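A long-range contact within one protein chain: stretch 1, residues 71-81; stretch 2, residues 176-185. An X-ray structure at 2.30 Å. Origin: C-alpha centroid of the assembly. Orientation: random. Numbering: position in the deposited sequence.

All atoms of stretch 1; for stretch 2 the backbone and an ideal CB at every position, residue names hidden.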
ATOM      1  N   HIS A  71       4.300  12.991  13.244  1.00 40.59           N
ATOM      2  CA  HIS A  71       3.992  11.686  12.630  1.00 41.79           C
ATOM      3  C   HIS A  71       2.895  11.817  11.564  1.00 42.34           C
ATOM      4  O   HIS A  71       2.988  11.231  10.481  1.00 44.72           O
ATOM      5  CB  HIS A  71       3.640  10.617  13.670  1.00 43.52           C
ATOM      6  CG  HIS A  71       4.837  10.048  14.366  1.00 51.85           C
ATOM      7  ND1 HIS A  71       5.814   9.338  13.699  1.00 51.95           N
ATOM      8  CD2 HIS A  71       5.229  10.102  15.665  1.00 42.47           C
ATOM      9  CE1 HIS A  71       6.753   8.976  14.559  1.00 52.19           C
ATOM     10  NE2 HIS A  71       6.419   9.422  15.757  1.00 40.04           N
ATOM     11  N   ALA A  72       1.871  12.612  11.856  1.00 42.22           N
ATOM     12  CA  ALA A  72       0.858  12.921  10.849  1.00 41.22           C
ATOM     13  C   ALA A  72       1.506  13.423   9.561  1.00 40.22           C
ATOM     14  O   ALA A  72       1.250  12.903   8.478  1.00 45.46           O
ATOM     15  CB  ALA A  72      -0.117  13.937  11.372  1.00 39.21           C
ATOM     16  N   ALA A  73       2.360  14.427   9.689  1.00 40.50           N
ATOM     17  CA  ALA A  73       2.983  15.040   8.529  1.00 43.08           C
ATOM     18  C   ALA A  73       3.821  14.032   7.746  1.00 43.69           C
ATOM     19  O   ALA A  73       3.744  13.962   6.522  1.00 47.90           O
ATOM     20  CB  ALA A  73       3.820  16.246   8.949  1.00 39.68           C
ATOM     21  N   VAL A  74       4.629  13.256   8.459  1.00 42.44           N
ATOM     22  CA  VAL A  74       5.371  12.169   7.837  1.00 41.33           C
ATOM     23  C   VAL A  74       4.418  11.174   7.157  1.00 40.85           C
ATOM     24  O   VAL A  74       4.579  10.818   5.980  1.00 36.16           O
ATOM     25  CB  VAL A  74       6.235  11.448   8.874  1.00 44.55           C
ATOM     26  CG1 VAL A  74       6.962  10.235   8.253  1.00 43.73           C
ATOM     27  CG2 VAL A  74       7.234  12.435   9.464  1.00 38.82           C
ATOM     28  N   SER A  75       3.408  10.740   7.892  1.00 34.12           N
ATOM     29  CA  SER A  75       2.477   9.774   7.336  1.00 41.59           C
ATOM     30  C   SER A  75       1.927  10.255   6.006  1.00 47.24           C
ATOM     31  O   SER A  75       2.001   9.540   5.012  1.00 55.47           O
ATOM     32  CB  SER A  75       1.324   9.516   8.289  1.00 36.56           C
ATOM     33  OG  SER A  75       0.402   8.633   7.688  1.00 44.93           O
ATOM     34  N   LEU A  76       1.368  11.465   5.990  1.00 46.53           N
ATOM     35  CA  LEU A  76       0.716  11.973   4.793  1.00 45.07           C
ATOM     36  C   LEU A  76       1.719  12.225   3.681  1.00 42.81           C
ATOM     37  O   LEU A  76       1.443  11.959   2.523  1.00 49.60           O
ATOM     38  CB  LEU A  76      -0.104  13.226   5.100  1.00 46.90           C
ATOM     39  CG  LEU A  76      -1.431  12.969   5.846  1.00 41.66           C
ATOM     40  CD1 LEU A  76      -2.052  14.259   6.306  1.00 34.69           C
ATOM     41  CD2 LEU A  76      -2.427  12.179   4.993  1.00 38.11           C
ATOM     42  N   GLU A  77       2.906  12.693   4.035  1.00 45.08           N
ATOM     43  CA  GLU A  77       3.951  12.873   3.039  1.00 45.77           C
ATOM     44  C   GLU A  77       4.412  11.534   2.437  1.00 46.68           C
ATOM     45  O   GLU A  77       4.696  11.440   1.245  1.00 50.08           O
ATOM     46  CB  GLU A  77       5.125  13.646   3.641  1.00 47.58           C
ATOM     47  CG  GLU A  77       6.058  14.258   2.610  1.00 56.15           C
ATOM     48  CD  GLU A  77       5.445  15.452   1.893  1.00 60.22           C
ATOM     49  OE1 GLU A  77       4.312  15.843   2.239  1.00 59.58           O
ATOM     50  OE2 GLU A  77       6.099  16.003   0.981  1.00 71.74           O
ATOM     51  N   LEU A  78       4.483  10.495   3.256  1.00 46.80           N
ATOM     52  CA  LEU A  78       4.804   9.167   2.746  1.00 48.28           C
ATOM     53  C   LEU A  78       3.714   8.640   1.805  1.00 50.70           C
ATOM     54  O   LEU A  78       4.011   8.026   0.767  1.00 50.10           O
ATOM     55  CB  LEU A  78       5.016   8.185   3.904  1.00 50.99           C
ATOM     56  CG  LEU A  78       6.247   8.478   4.762  1.00 49.64           C
ATOM     57  CD1 LEU A  78       6.341   7.526   5.941  1.00 40.35           C
ATOM     58  CD2 LEU A  78       7.489   8.425   3.903  1.00 33.24           C
ATOM     59  N   LEU A  79       2.455   8.859   2.176  1.00 42.63           N
ATOM     60  CA  LEU A  79       1.334   8.414   1.342  1.00 46.10           C
ATOM     61  C   LEU A  79       1.403   9.059  -0.044  1.00 48.56           C
ATOM     62  O   LEU A  79       1.219   8.396  -1.070  1.00 48.90           O
ATOM     63  CB  LEU A  79      -0.003   8.744   2.020  1.00 45.30           C
ATOM     64  CG  LEU A  79      -1.287   8.510   1.223  1.00 46.31           C
ATOM     65  CD1 LEU A  79      -1.349   7.079   0.752  1.00 51.01           C
ATOM     66  CD2 LEU A  79      -2.496   8.823   2.082  1.00 44.16           C
ATOM     67  N   HIS A  80       1.669  10.362  -0.061  1.00 51.34           N
ATOM     68  CA  HIS A  80       1.812  11.110  -1.295  1.00 53.61           C
ATOM     69  C   HIS A  80       2.983  10.575  -2.117  1.00 55.41           C
ATOM     70  O   HIS A  80       2.852  10.284  -3.307  1.00 58.18           O
ATOM     71  CB  HIS A  80       2.047  12.575  -0.967  1.00 55.45           C
ATOM     72  CG  HIS A  80       2.385  13.414  -2.157  1.00 65.42           C
ATOM     73  ND1 HIS A  80       1.579  13.484  -3.273  1.00 67.37           N
ATOM     74  CD2 HIS A  80       3.430  14.244  -2.394  1.00 72.99           C
ATOM     75  CE1 HIS A  80       2.113  14.317  -4.148  1.00 67.72           C
ATOM     76  NE2 HIS A  80       3.236  14.791  -3.640  1.00 72.05           N
ATOM     77  N   THR A  81       4.134  10.434  -1.473  1.00 51.09           N
ATOM     78  CA  THR A  81       5.300   9.916  -2.164  1.00 54.21           C
ATOM     79  C   THR A  81       5.021   8.556  -2.767  1.00 54.73           C
ATOM     80  O   THR A  81       5.402   8.291  -3.907  1.00 57.71           O
ATOM     81  CB  THR A  81       6.516   9.787  -1.235  1.00 58.90           C
ATOM     82  OG1 THR A  81       6.600  10.941  -0.387  1.00 63.44           O
ATOM     83  CG2 THR A  81       7.784   9.664  -2.060  1.00 51.06           C
ATOM     84  N   UNK A 176      -7.489  16.909  -1.812  1.00 41.75           N
ATOM     85  CA  UNK A 176      -7.833  15.974  -0.744  1.00 36.50           C
ATOM     86  C   UNK A 176      -6.628  15.781   0.158  1.00 37.36           C
ATOM     87  O   UNK A 176      -6.771  15.691   1.374  1.00 40.76           O
ATOM     88  CB  UNK A 176      -8.303  14.634  -1.313  1.00 36.50           C
ATOM     89  N   UNK A 177      -5.437  15.749  -0.440  1.00 37.46           N
ATOM     90  CA  UNK A 177      -4.205  15.618   0.333  1.00 40.90           C
ATOM     91  C   UNK A 177      -3.933  16.872   1.175  1.00 43.43           C
ATOM     92  O   UNK A 177      -3.654  16.772   2.374  1.00 43.36           O
ATOM     93  CB  UNK A 177      -3.025  15.348  -0.603  1.00 40.90           C
ATOM     94  N   UNK A 178      -3.994  18.050   0.554  1.00 37.46           N
ATOM     95  CA  UNK A 178      -3.822  19.284   1.312  1.00 37.85           C
ATOM     96  C   UNK A 178      -4.865  19.416   2.446  1.00 37.13           C
ATOM     97  O   UNK A 178      -4.526  19.817   3.549  1.00 34.55           O
ATOM     98  CB  UNK A 178      -3.917  20.485   0.369  1.00 37.85           C
ATOM     99  N   UNK A 179      -6.121  19.087   2.173  1.00 36.70           N
ATOM    100  CA  UNK A 179      -7.163  19.122   3.213  1.00 35.50           C
ATOM    101  C   UNK A 179      -6.816  18.141   4.326  1.00 36.56           C
ATOM    102  O   UNK A 179      -6.953  18.451   5.512  1.00 41.53           O
ATOM    103  CB  UNK A 179      -8.536  18.792   2.624  1.00 35.50           C
ATOM    104  N   UNK A 180      -6.345  16.959   3.944  1.00 38.64           N
ATOM    105  CA  UNK A 180      -5.969  15.952   4.919  1.00 36.88           C
ATOM    106  C   UNK A 180      -4.832  16.475   5.786  1.00 40.71           C
ATOM    107  O   UNK A 180      -4.843  16.327   7.012  1.00 37.68           O
ATOM    108  CB  UNK A 180      -5.567  14.649   4.226  1.00 36.88           C
ATOM    109  N   UNK A 181      -3.851  17.115   5.158  1.00 36.11           N
ATOM    110  CA  UNK A 181      -2.746  17.664   5.933  1.00 35.97           C
ATOM    111  C   UNK A 181      -3.235  18.623   7.019  1.00 38.93           C
ATOM    112  O   UNK A 181      -2.867  18.496   8.193  1.00 40.80           O
ATOM    113  CB  UNK A 181      -1.762  18.382   5.007  1.00 35.97           C
ATOM    114  N   UNK A 182      -4.056  19.590   6.623  1.00 32.85           N
ATOM    115  CA  UNK A 182      -4.546  20.591   7.556  1.00 33.92           C
ATOM    116  C   UNK A 182      -5.440  19.942   8.631  1.00 31.80           C
ATOM    117  O   UNK A 182      -5.267  20.191   9.810  1.00 37.05           O
ATOM    118  CB  UNK A 182      -5.314  21.680   6.805  1.00 33.92           C
ATOM    119  N   UNK A 183      -6.365  19.084   8.210  1.00 28.92           N
ATOM    120  CA  UNK A 183      -7.264  18.383   9.135  1.00 32.19           C
ATOM    121  C   UNK A 183      -6.494  17.587  10.179  1.00 34.17           C
ATOM    122  O   UNK A 183      -6.781  17.663  11.380  1.00 39.47           O
ATOM    123  CB  UNK A 183      -8.197  17.450   8.361  1.00 32.19           C
ATOM    124  N   UNK A 184      -5.520  16.816   9.717  1.00 33.47           N
ATOM    125  CA  UNK A 184      -4.642  16.062  10.610  1.00 37.10           C
ATOM    126  C   UNK A 184      -3.869  16.994  11.543  1.00 40.02           C
ATOM    127  O   UNK A 184      -3.665  16.680  12.727  1.00 37.69           O
ATOM    128  CB  UNK A 184      -3.668  15.206   9.798  1.00 37.10           C
ATOM    129  N   UNK A 185      -3.437  18.143  11.023  1.00 36.11           N
ATOM    130  CA  UNK A 185      -2.728  19.102  11.875  1.00 38.80           C
ATOM    131  C   UNK A 185      -3.579  19.470  13.091  1.00 35.22           C
ATOM    132  O   UNK A 185      -3.075  19.473  14.203  1.00 42.01           O
ATOM    133  CB  UNK A 185      -2.366  20.359  11.082  1.00 38.80           C
TER

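Both stretches are helical and run nearly antiparallel, at 164° between their N-to-C directions, with a closest axis approach of 9.6 Å. Stretch 1 offers the methyl of Ala-72 and the side chain of Leu-76, both apolar, and the ring of His-80, which has two nitrogens. Every position of stretch 2 has helical phi and psi, so the backbone does not call for glycine.

Position 176 is out of reach of stretch 1. Its ideal CB has nothing of that stretch within 5.5 Å, so the contact sets no preference. The residue is Ala-176.

Position 177 points toward stretch 1, yet its ideal CB also has nothing within 5.5 Å. The gap leaves room for a longer side chain, with Leu-76 and His-80 ahead. Leucine, methionine or isoleucine would suit, and a polar group could meet the ring. The residue is Leu-177, with chi1 t and chi2 p. Its CD1 lies 4.3 Å from Leu-76 CD2 and 4.0 Å from Leu-76 O. Its CD2 comes to 3.4 Å from His-80 ND1, approaching the ring obliquely. This is packing; no hydrogen bond crosses between the stretches.

Position 178 points away and 179 is out of reach. Stretch 1 leaves both choices open. They are Phe-178 and Ala-179.

Position 180 points toward stretch 1, and its ideal CB is 4.1 Å from Leu-76 CD2. A small residue such as alanine or serine fits without rearrangement. The residue is Ala-180, whose CB makes that contact. Its backbone O is 3.5 Å from Leu-76 CD1.

Position 181 points sideways, with its ideal CB 4.3 Å from Leu-76 CD1. Alanine, serine, cysteine or valine are reasonable, since the side chain would run beside the leucine. The residue is Cys-181, chi1 m. Its SG is 3.9 Å from Leu-76 CD1, and its CA is closer to that same methyl, at 3.5 Å.

Position 182 points away and 183 sideways, both clear of stretch 1. Many residues would serve. They are Ala-182 and Glu-183, the latter extended with chi1 and chi2 both t and making no contact here.

Position 184 points toward stretch 1. Its ideal CB is already 4.0 Å from Leu-76 CD1 and 4.1 Å from Ala-72 CB, so a small side chain is favored. The residue is Ala-184. Its methyl meets that of Ala-72, where the CA atoms are 6.3 Å apart. With Leu-177, Ala-180 and Cys-181, it completes the hole that receives Leu-76 as a knob.

Position 185 points sideways, out of contact, and its choice is open. It is Ala-185.

Stretch 2 (176-185) ALFAACAEAA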
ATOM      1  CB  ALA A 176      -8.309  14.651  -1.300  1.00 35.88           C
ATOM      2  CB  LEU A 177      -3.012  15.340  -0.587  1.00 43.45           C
ATOM      3  CG  LEU A 177      -1.653  15.129   0.094  1.00 54.04           C
ATOM      4  CD1 LEU A 177      -1.717  14.025   1.146  1.00 46.17           C
ATOM      5  CD2 LEU A 177      -0.574  14.815  -0.946  1.00 58.41           C
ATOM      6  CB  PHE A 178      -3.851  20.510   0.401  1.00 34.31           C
ATOM      7  CG  PHE A 178      -2.540  20.794  -0.283  1.00 42.09           C
ATOM      8  CD1 PHE A 178      -2.191  20.128  -1.453  1.00 38.66           C
ATOM      9  CD2 PHE A 178      -1.662  21.739   0.237  1.00 44.72           C
ATOM     10  CE1 PHE A 178      -0.985  20.400  -2.092  1.00 44.67           C
ATOM     11  CE2 PHE A 178      -0.462  22.018  -0.389  1.00 45.74           C
ATOM     12  CZ  PHE A 178      -0.121  21.345  -1.559  1.00 50.91           C
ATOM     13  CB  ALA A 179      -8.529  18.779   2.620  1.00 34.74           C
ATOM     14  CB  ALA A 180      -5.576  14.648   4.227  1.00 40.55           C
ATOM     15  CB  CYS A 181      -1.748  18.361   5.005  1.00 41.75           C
ATOM     16  SG  CYS A 181      -0.769  17.167   4.034  1.00 48.08           S
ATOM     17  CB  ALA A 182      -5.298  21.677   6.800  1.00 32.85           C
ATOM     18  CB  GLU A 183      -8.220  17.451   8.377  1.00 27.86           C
ATOM     19  CG  GLU A 183      -9.351  16.901   9.274  1.00 38.28           C
ATOM     20  CD  GLU A 183     -10.312  15.989   8.535  1.00 44.60           C
ATOM     21  OE1 GLU A 183     -11.324  15.610   9.144  1.00 53.13           O
ATOM     22  OE2 GLU A 183     -10.067  15.664   7.348  1.00 42.77           O
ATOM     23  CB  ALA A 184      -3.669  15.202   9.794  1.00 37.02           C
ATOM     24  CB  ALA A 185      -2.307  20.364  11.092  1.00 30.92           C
TER
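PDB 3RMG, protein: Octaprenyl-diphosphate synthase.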